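Local atomic coordinates of MIX1 (Leishmania major, PDB entry 3HA4), a protein that probably acts as a mitochondrial membrane-anchored scaffold that mediates protein-protein interactions through a helical TPR-like fold and pairs with itself as a homodimer. Residues A[28-34]-A[64-70]; A[58-62]-A[100-104]. All coordinates share one frame; numbering follows the deposited sequence.

Interaction 1: residues A[28-34]-A[64-70]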
ATOM      1  N   ASP A  28      -6.129   4.048 -23.923  1.00 29.64           N
ATOM      2  CA  ASP A  28      -7.376   3.306 -23.825  1.00 28.22           C
ATOM      3  C   ASP A  28      -8.372   4.071 -22.956  1.00 38.58           C
ATOM      4  O   ASP A  28      -8.096   4.386 -21.802  1.00 35.26           O
ATOM      5  CB  ASP A  28      -7.101   1.906 -23.266  1.00 28.11           C
ATOM      6  CG  ASP A  28      -8.314   0.980 -23.294  1.00 26.67           C
ATOM      7  OD1 ASP A  28      -9.448   1.402 -23.622  1.00 29.07           O
ATOM      8  OD2 ASP A  28      -8.115  -0.207 -22.970  1.00 27.40           O
ATOM      9  N   PRO A  29      -9.529   4.339 -23.511  1.00 39.86           N
ATOM     10  CA  PRO A  29     -10.590   5.069 -22.861  1.00 37.82           C
ATOM     11  C   PRO A  29     -11.124   4.326 -21.673  1.00 38.55           C
ATOM     12  O   PRO A  29     -11.686   4.898 -20.804  1.00 29.56           O
ATOM     13  CB  PRO A  29     -11.629   5.123 -23.944  1.00 35.60           C
ATOM     14  CG  PRO A  29     -10.940   4.907 -25.120  1.00 48.30           C
ATOM     15  CD  PRO A  29      -9.909   4.000 -24.872  1.00 40.25           C
ATOM     16  N   ARG A  30     -10.963   3.027 -21.690  1.00 39.26           N
ATOM     17  CA  ARG A  30     -11.435   2.158 -20.650  1.00 42.03           C
ATOM     18  C   ARG A  30     -10.486   1.979 -19.520  1.00 34.86           C
ATOM     19  O   ARG A  30     -10.791   1.291 -18.614  1.00 34.81           O
ATOM     20  CB  ARG A  30     -11.826   0.813 -21.229  1.00 34.67           C
ATOM     21  CG  ARG A  30     -12.307   0.972 -22.589  1.00 45.48           C
ATOM     22  CD  ARG A  30     -13.466   0.171 -22.908  1.00 38.25           C
ATOM     23  NE  ARG A  30     -13.509  -0.911 -22.010  1.00 43.15           N
ATOM     24  CZ  ARG A  30     -13.917  -2.107 -22.329  1.00 76.87           C
ATOM     25  NH1 ARG A  30     -14.306  -2.362 -23.552  1.00 51.29           N
ATOM     26  NH2 ARG A  30     -13.913  -3.043 -21.404  1.00 69.51           N
ATOM     27  N   ARG A  31      -9.341   2.614 -19.571  1.00 24.04           N
ATOM     28  CA  ARG A  31      -8.369   2.413 -18.534  1.00 25.45           C
ATOM     29  C   ARG A  31      -8.730   3.091 -17.222  1.00 23.77           C
ATOM     30  O   ARG A  31      -8.936   4.268 -17.184  1.00 24.62           O
ATOM     31  CB  ARG A  31      -7.015   2.880 -19.029  1.00 25.86           C
ATOM     32  CG  ARG A  31      -6.116   3.338 -17.975  1.00 26.30           C
ATOM     33  CD  ARG A  31      -4.779   3.675 -18.435  1.00 27.51           C
ATOM     34  NE  ARG A  31      -4.702   5.041 -18.879  1.00 27.89           N
ATOM     35  CZ  ARG A  31      -4.421   6.074 -18.112  1.00 28.16           C
ATOM     36  NH1 ARG A  31      -4.185   5.940 -16.845  1.00 27.55           N
ATOM     37  NH2 ARG A  31      -4.392   7.256 -18.622  1.00 32.20           N
ATOM     38  N   PRO A  32      -8.770   2.329 -16.139  1.00 24.17           N
ATOM     39  CA  PRO A  32      -9.049   2.903 -14.821  1.00 23.51           C
ATOM     40  C   PRO A  32      -7.873   3.771 -14.444  1.00 24.72           C
ATOM     41  O   PRO A  32      -6.735   3.340 -14.597  1.00 26.54           O
ATOM     42  CB  PRO A  32      -9.091   1.676 -13.892  1.00 23.15           C
ATOM     43  CG  PRO A  32      -9.131   0.472 -14.810  1.00 24.96           C
ATOM     44  CD  PRO A  32      -8.444   0.895 -16.071  1.00 24.58           C
ATOM     45  N   PRO A  33      -8.126   4.993 -13.978  1.00 24.25           N
ATOM     46  CA  PRO A  33      -6.939   5.718 -13.517  1.00 24.16           C
ATOM     47  C   PRO A  33      -6.326   4.980 -12.323  1.00 24.08           C
ATOM     48  O   PRO A  33      -7.057   4.402 -11.514  1.00 23.50           O
ATOM     49  CB  PRO A  33      -7.490   7.093 -13.106  1.00 24.40           C
ATOM     50  CG  PRO A  33      -8.872   7.161 -13.722  1.00 24.37           C
ATOM     51  CD  PRO A  33      -9.368   5.762 -13.823  1.00 23.41           C
ATOM     52  N   TRP A  34      -5.000   5.007 -12.224  1.00 26.44           N
ATOM     53  CA  TRP A  34      -4.277   4.299 -11.169  1.00 25.86           C
ATOM     54  C   TRP A  34      -4.709   4.685  -9.733  1.00 24.53           C
ATOM     55  O   TRP A  34      -4.853   3.814  -8.874  1.00 25.63           O
ATOM     56  CB  TRP A  34      -2.758   4.441 -11.383  1.00 26.97           C
ATOM     57  CG  TRP A  34      -1.914   3.741 -10.353  1.00 25.84           C
ATOM     58  CD1 TRP A  34      -1.479   2.444 -10.385  1.00 25.34           C
ATOM     59  CD2 TRP A  34      -1.422   4.299  -9.124  1.00 26.88           C
ATOM     60  NE1 TRP A  34      -0.746   2.162  -9.260  1.00 26.61           N
ATOM     61  CE2 TRP A  34      -0.689   3.281  -8.470  1.00 33.81           C
ATOM     62  CE3 TRP A  34      -1.524   5.559  -8.519  1.00 25.62           C
ATOM     63  CZ2 TRP A  34      -0.061   3.485  -7.235  1.00 25.99           C
ATOM     64  CZ3 TRP A  34      -0.898   5.762  -7.291  1.00 26.85           C
ATOM     65  CH2 TRP A  34      -0.177   4.727  -6.664  1.00 24.73           C
ATOM     66  N   TYR A  64      -2.500  -2.429 -17.440  1.00 26.18           N
ATOM     67  CA  TYR A  64      -2.299  -0.986 -17.517  1.00 25.99           C
ATOM     68  C   TYR A  64      -1.083  -0.490 -16.733  1.00 29.38           C
ATOM     69  O   TYR A  64      -0.508   0.549 -17.068  1.00 26.03           O
ATOM     70  CB  TYR A  64      -3.567  -0.258 -17.046  1.00 28.52           C
ATOM     71  CG  TYR A  64      -4.745  -0.445 -17.980  1.00 26.74           C
ATOM     72  CD1 TYR A  64      -4.726   0.087 -19.267  1.00 34.17           C
ATOM     73  CD2 TYR A  64      -5.862  -1.156 -17.584  1.00 27.09           C
ATOM     74  CE1 TYR A  64      -5.798  -0.085 -20.129  1.00 30.63           C
ATOM     75  CE2 TYR A  64      -6.942  -1.331 -18.429  1.00 28.20           C
ATOM     76  CZ  TYR A  64      -6.902  -0.793 -19.701  1.00 31.53           C
ATOM     77  OH  TYR A  64      -7.961  -0.968 -20.541  1.00 30.47           O
ATOM     78  N   TYR A  65      -0.698  -1.229 -15.694  1.00 26.35           N
ATOM     79  CA  TYR A  65       0.378  -0.791 -14.813  1.00 25.33           C
ATOM     80  C   TYR A  65       1.329  -1.932 -14.407  1.00 24.82           C
ATOM     81  O   TYR A  65       1.545  -2.171 -13.226  1.00 25.30           O
ATOM     82  CB  TYR A  65      -0.218  -0.103 -13.575  1.00 25.62           C
ATOM     83  CG  TYR A  65      -1.282   0.896 -13.916  1.00 27.28           C
ATOM     84  CD1 TYR A  65      -0.948   2.132 -14.441  1.00 26.55           C
ATOM     85  CD2 TYR A  65      -2.636   0.601 -13.743  1.00 26.36           C
ATOM     86  CE1 TYR A  65      -1.922   3.067 -14.776  1.00 26.09           C
ATOM     87  CE2 TYR A  65      -3.633   1.537 -14.080  1.00 28.45           C
ATOM     88  CZ  TYR A  65      -3.260   2.766 -14.599  1.00 25.80           C
ATOM     89  OH  TYR A  65      -4.199   3.708 -14.945  1.00 26.95           O
ATOM     90  N   PRO A  66       1.921  -2.613 -15.398  1.00 25.63           N
ATOM     91  CA  PRO A  66       2.795  -3.771 -15.146  1.00 25.71           C
ATOM     92  C   PRO A  66       4.073  -3.387 -14.395  1.00 26.83           C
ATOM     93  O   PRO A  66       4.772  -4.277 -13.900  1.00 25.86           O
ATOM     94  CB  PRO A  66       3.189  -4.248 -16.547  1.00 25.82           C
ATOM     95  CG  PRO A  66       2.957  -3.062 -17.462  1.00 26.08           C
ATOM     96  CD  PRO A  66       2.049  -2.077 -16.766  1.00 26.08           C
ATOM     97  N   ALA A  67       4.377  -2.095 -14.336  1.00 25.12           N
ATOM     98  CA  ALA A  67       5.572  -1.614 -13.643  1.00 25.22           C
ATOM     99  C   ALA A  67       5.322  -1.160 -12.214  1.00 25.18           C
ATOM    100  O   ALA A  67       6.272  -0.848 -11.499  1.00 40.51           O
ATOM    101  CB  ALA A  67       6.248  -0.500 -14.425  1.00 25.99           C
ATOM    102  N   ASP A  68       4.061  -1.126 -11.792  1.00 38.91           N
ATOM    103  CA  ASP A  68       3.727  -0.679 -10.438  1.00 28.59           C
ATOM    104  C   ASP A  68       3.999  -1.739  -9.363  1.00 25.50           C
ATOM    105  O   ASP A  68       3.784  -2.940  -9.583  1.00 24.26           O
ATOM    106  CB  ASP A  68       2.261  -0.256 -10.352  1.00 29.44           C
ATOM    107  CG  ASP A  68       1.899   0.308  -8.983  1.00 43.23           C
ATOM    108  OD1 ASP A  68       2.683   1.137  -8.456  1.00 46.48           O
ATOM    109  OD2 ASP A  68       0.842  -0.086  -8.435  1.00 27.38           O
ATOM    110  N   TRP A  69       4.443  -1.287  -8.193  1.00 25.40           N
ATOM    111  CA  TRP A  69       4.708  -2.201  -7.066  1.00 24.59           C
ATOM    112  C   TRP A  69       3.700  -1.981  -5.939  1.00 25.04           C
ATOM    113  O   TRP A  69       3.450  -2.880  -5.137  1.00 25.01           O
ATOM    114  CB  TRP A  69       6.151  -2.034  -6.525  1.00 25.41           C
ATOM    115  CG  TRP A  69       6.423  -0.630  -6.125  1.00 25.28           C
ATOM    116  CD1 TRP A  69       6.840   0.380  -6.932  1.00 26.43           C
ATOM    117  CD2 TRP A  69       6.220  -0.052  -4.831  1.00 25.82           C
ATOM    118  NE1 TRP A  69       6.928   1.550  -6.220  1.00 27.97           N
ATOM    119  CE2 TRP A  69       6.554   1.310  -4.925  1.00 26.74           C
ATOM    120  CE3 TRP A  69       5.803  -0.557  -3.600  1.00 26.13           C
ATOM    121  CZ2 TRP A  69       6.495   2.170  -3.835  1.00 29.49           C
ATOM    122  CZ3 TRP A  69       5.738   0.300  -2.523  1.00 27.39           C
ATOM    123  CH2 TRP A  69       6.088   1.647  -2.645  1.00 28.44           C
ATOM    124  N   LEU A  70       3.132  -0.779  -5.880  1.00 25.47           N
ATOM    125  CA  LEU A  70       2.256  -0.393  -4.778  1.00 25.89           C
ATOM    126  C   LEU A  70       1.003  -1.260  -4.711  1.00 25.00           C
ATOM    127  O   LEU A  70       0.656  -1.807  -3.662  1.00 26.08           O
ATOM    128  CB  LEU A  70       1.871   1.084  -4.886  1.00 27.14           C
ATOM    129  CG  LEU A  70       1.193   1.699  -3.660  1.00 44.35           C
ATOM    130  CD1 LEU A  70       1.819   1.185  -2.364  1.00 50.90           C
ATOM    131  CD2 LEU A  70       1.257   3.215  -3.714  1.00 60.82           C
TER
HETATM  132  O   HOH W   1      -3.891   6.524 -13.973  1.00 42.27           O
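The phenol oxygen of Y65 is the polar hub where the loop 28-34 meets the loop 64-70. It donates to P32 O at 2.6 Å, within the carbonyl plane, and accepts from R31 NH1, lying in the guanidinium plane, with an N-H...O angle of 157°. Water 1 also donates to Y65 OH and accepts from W34 N, so it bridges the tyrosine to the first turn of helix 34-42. W34 CB sits over one face of the Y65 ring, 3.9 Å from its centroid, and the indole turns an edge to that same ring in a T-shaped stack. With CG of W34 anti to its backbone N (chi1 -180°), the indole runs on past Y65 and its NE1 gives a bond of 2.9 Å to D68 OD2, in the indole plane but from well above the carboxylate. D68 is held further by I71 N at OD2 and, weakly, by L70 N at OD1, a cap on helix 70-81. At the far end Y64 OH donates to D28 OD2 at 2.6 Å, while D28 OD1 takes R30 N in an Asx turn. R31 CB makes a CH-pi contact over one face of Y64, toward the rim, and R31 NE is satisfied by H26 O. The contact thus joins the linker between helices 19-27 and 34-42 to the turn between helices 54-64 and 70-81, with D124 of the second subunit packing on W34.

Interaction 2: residues A[58-62]-A[100-104]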
ATOM      1  N   TRP A  58      -6.995  -6.942 -10.608  1.00 24.95           N
ATOM      2  CA  TRP A  58      -5.640  -7.446 -10.744  1.00 26.16           C
ATOM      3  C   TRP A  58      -5.237  -7.428 -12.210  1.00 26.70           C
ATOM      4  O   TRP A  58      -4.148  -6.965 -12.571  1.00 29.03           O
ATOM      5  CB  TRP A  58      -5.514  -8.869 -10.179  1.00 24.81           C
ATOM      6  CG  TRP A  58      -4.174  -9.487 -10.505  1.00 25.59           C
ATOM      7  CD1 TRP A  58      -3.936 -10.725 -11.042  1.00 25.13           C
ATOM      8  CD2 TRP A  58      -2.895  -8.864 -10.356  1.00 25.03           C
ATOM      9  NE1 TRP A  58      -2.585 -10.915 -11.216  1.00 28.30           N
ATOM     10  CE2 TRP A  58      -1.924  -9.787 -10.804  1.00 27.77           C
ATOM     11  CE3 TRP A  58      -2.475  -7.619  -9.878  1.00 25.12           C
ATOM     12  CZ2 TRP A  58      -0.565  -9.505 -10.783  1.00 24.45           C
ATOM     13  CZ3 TRP A  58      -1.114  -7.335  -9.866  1.00 24.07           C
ATOM     14  CH2 TRP A  58      -0.181  -8.272 -10.317  1.00 25.31           C
ATOM     15  N   GLU A  59      -6.139  -7.930 -13.045  1.00 25.27           N
ATOM     16  CA  GLU A  59      -5.975  -7.932 -14.497  1.00 25.66           C
ATOM     17  C   GLU A  59      -5.776  -6.532 -15.042  1.00 25.68           C
ATOM     18  O   GLU A  59      -4.959  -6.312 -15.929  1.00 29.04           O
ATOM     19  CB  GLU A  59      -7.192  -8.573 -15.161  1.00 30.13           C
ATOM     20  CG  GLU A  59      -6.924  -8.973 -16.588  1.00 57.17           C
ATOM     21  CD  GLU A  59      -5.604  -9.698 -16.712  1.00 90.28           C
ATOM     22  OE1 GLU A  59      -4.731  -9.208 -17.473  1.00 61.87           O
ATOM     23  OE2 GLU A  59      -5.439 -10.739 -16.023  1.00 59.82           O
ATOM     24  N   GLN A  60      -6.512  -5.574 -14.492  1.00 26.26           N
ATOM     25  CA  GLN A  60      -6.303  -4.187 -14.882  1.00 26.14           C
ATOM     26  C   GLN A  60      -4.912  -3.690 -14.525  1.00 25.82           C
ATOM     27  O   GLN A  60      -4.336  -2.897 -15.275  1.00 25.28           O
ATOM     28  CB  GLN A  60      -7.379  -3.263 -14.301  1.00 26.33           C
ATOM     29  CG  GLN A  60      -8.774  -3.592 -14.801  1.00 27.62           C
ATOM     30  CD  GLN A  60      -9.869  -2.837 -14.071  1.00 38.29           C
ATOM     31  OE1 GLN A  60      -9.785  -2.604 -12.873  1.00 31.03           O
ATOM     32  NE2 GLN A  60     -10.906  -2.454 -14.801  1.00 33.98           N
ATOM     33  N   THR A  61      -4.356  -4.138 -13.395  1.00 27.19           N
ATOM     34  CA  THR A  61      -3.059  -3.607 -13.013  1.00 29.15           C
ATOM     35  C   THR A  61      -1.920  -4.247 -13.815  1.00 25.16           C
ATOM     36  O   THR A  61      -1.011  -3.552 -14.231  1.00 25.09           O
ATOM     37  CB  THR A  61      -2.793  -3.598 -11.485  1.00 26.98           C
ATOM     38  OG1 THR A  61      -1.932  -4.681 -11.129  1.00 52.03           O
ATOM     39  CG2 THR A  61      -4.072  -3.687 -10.713  1.00 24.90           C
ATOM     40  N   LYS A  62      -1.992  -5.551 -14.064  1.00 25.32           N
ATOM     41  CA  LYS A  62      -0.996  -6.201 -14.912  1.00 25.50           C
ATOM     42  C   LYS A  62      -0.976  -5.561 -16.291  1.00 25.35           C
ATOM     43  O   LYS A  62       0.074  -5.417 -16.915  1.00 29.92           O
ATOM     44  CB  LYS A  62      -1.320  -7.679 -15.102  1.00 25.72           C
ATOM     45  CG  LYS A  62      -1.193  -8.525 -13.879  1.00 35.52           C
ATOM     46  CD  LYS A  62      -1.197  -9.992 -14.273  1.00 39.21           C
ATOM     47  CE  LYS A  62      -2.607 -10.467 -14.605  1.00 53.09           C
ATOM     48  NZ  LYS A  62      -2.703 -11.960 -14.665  1.00 51.35           N
ATOM     49  N   GLU A 100       1.400 -14.480 -10.103  1.00 32.04           N
ATOM     50  CA  GLU A 100       1.449 -13.322 -10.984  1.00 29.47           C
ATOM     51  C   GLU A 100       1.846 -12.057 -10.248  1.00 25.63           C
ATOM     52  O   GLU A 100       2.644 -11.276 -10.751  1.00 25.24           O
ATOM     53  CB  GLU A 100       0.105 -13.133 -11.675  1.00 46.91           C
ATOM     54  CG  GLU A 100      -0.269 -14.296 -12.554  1.00 31.99           C
ATOM     55  CD  GLU A 100      -1.683 -14.198 -13.072  1.00 47.35           C
ATOM     56  OE1 GLU A 100      -2.485 -13.429 -12.499  1.00 35.47           O
ATOM     57  OE2 GLU A 100      -1.983 -14.896 -14.060  1.00 57.29           O
ATOM     58  N   VAL A 101       1.291 -11.856  -9.059  1.00 28.52           N
ATOM     59  CA  VAL A 101       1.687 -10.719  -8.233  1.00 26.48           C
ATOM     60  C   VAL A 101       3.177 -10.820  -7.911  1.00 29.57           C
ATOM     61  O   VAL A 101       3.915  -9.830  -8.001  1.00 25.13           O
ATOM     62  CB  VAL A 101       0.871 -10.638  -6.937  1.00 28.72           C
ATOM     63  CG1 VAL A 101       1.305  -9.444  -6.104  1.00 26.33           C
ATOM     64  CG2 VAL A 101      -0.607 -10.543  -7.263  1.00 36.40           C
ATOM     65  N   LEU A 102       3.611 -12.026  -7.554  1.00 24.76           N
ATOM     66  CA  LEU A 102       5.021 -12.298  -7.318  1.00 24.45           C
ATOM     67  C   LEU A 102       5.842 -11.912  -8.562  1.00 25.24           C
ATOM     68  O   LEU A 102       6.759 -11.095  -8.485  1.00 24.95           O
ATOM     69  CB  LEU A 102       5.235 -13.765  -6.927  1.00 26.26           C
ATOM     70  CG  LEU A 102       6.691 -14.255  -6.914  1.00 28.59           C
ATOM     71  CD1 LEU A 102       7.547 -13.402  -5.987  1.00 25.09           C
ATOM     72  CD2 LEU A 102       6.795 -15.740  -6.542  1.00 27.34           C
ATOM     73  N   MET A 103       5.473 -12.466  -9.713  1.00 25.57           N
ATOM     74  CA  MET A 103       6.130 -12.127 -10.971  1.00 25.83           C
ATOM     75  C   MET A 103       6.234 -10.614 -11.250  1.00 32.57           C
ATOM     76  O   MET A 103       7.299 -10.121 -11.653  1.00 29.66           O
ATOM     77  CB  MET A 103       5.444 -12.825 -12.135  1.00 26.13           C
ATOM     78  CG  MET A 103       6.239 -12.814 -13.429  1.00 46.38           C
ATOM     79  SD  MET A 103       5.391 -13.645 -14.797  1.00 60.82           S
ATOM     80  CE  MET A 103       4.758 -15.102 -13.964  1.00 49.42           C
ATOM     81  N   GLN A 104       5.148  -9.870 -11.047  1.00 29.42           N
ATOM     82  CA  GLN A 104       5.222  -8.432 -11.310  1.00 35.14           C
ATOM     83  C   GLN A 104       6.161  -7.692 -10.346  1.00 25.38           C
ATOM     84  O   GLN A 104       6.899  -6.799 -10.760  1.00 24.23           O
ATOM     85  CB  GLN A 104       3.843  -7.778 -11.336  1.00 25.16           C
ATOM     86  CG  GLN A 104       3.906  -6.263 -11.249  1.00 24.25           C
ATOM     87  CD  GLN A 104       2.710  -5.587 -11.878  1.00 25.13           C
ATOM     88  OE1 GLN A 104       2.041  -6.162 -12.727  1.00 25.39           O
ATOM     89  NE2 GLN A 104       2.448  -4.357 -11.478  1.00 25.23           N
TER
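W58 lays its indole against V101, whose CG2 stands over one face of the six-membered ring, 3.8 Å from the centroid. The benzo rim goes on to the backbone, CZ2 lying 3.5 Å from V101 N. Across the opposite face runs K62 CG, from one turn further along the same helix, so the indole is sandwiched between K62 of its own helix and V101 of helix 94-109. At its edge NE1 donates to E100 OE1 at 2.8 Å; the oxygen lies nearly in the indole plane, yet the bond is bent, 144° at the hydrogen. The same oxygen receives K62 NZ at 2.6 Å, from above the carboxylate plane and on the same face as the indole N-H. The lysine chain bends at chi3 (-77°), which brings its amine round to E100 and also to E59 OE2 at 3.3 Å, making a network of two acids about one base. Helices 54-64 and 94-109 run nearly parallel here, 23° apart, with their axes 11.5 Å from each other; in this TPR-like stack helix 70-81 packs against both, L75 touching W58 and P72 touching V101. Q104 reaches along the other end of the contact, its OE1 3.7 Å from K62 CA. Its NE2 is taken up by D68 O and Y65 O, in the turn that follows helix 54-64.

Overall arrangement
Both contacts use helix 54-64, interaction 2 through its middle, residues 58-62, and interaction 1 through its C-terminal end and the turn beyond. Interaction 2 is buried near the middle of the chain and joins two helices, a tryptophan between aliphatic groups, with a lysine-glutamate network at one margin. Interaction 1 lies further out and is only partly buried; it joins two loops, mostly through aromatic rings and phenol hydroxyls, and the second subunit reaches it. In sequence their segments alternate, and in space their centres are about 11 Å apart. The Q104 amide of interaction 2 holds the turn of interaction 1, while P32 of 28-34 packs on Q60 of 58-62.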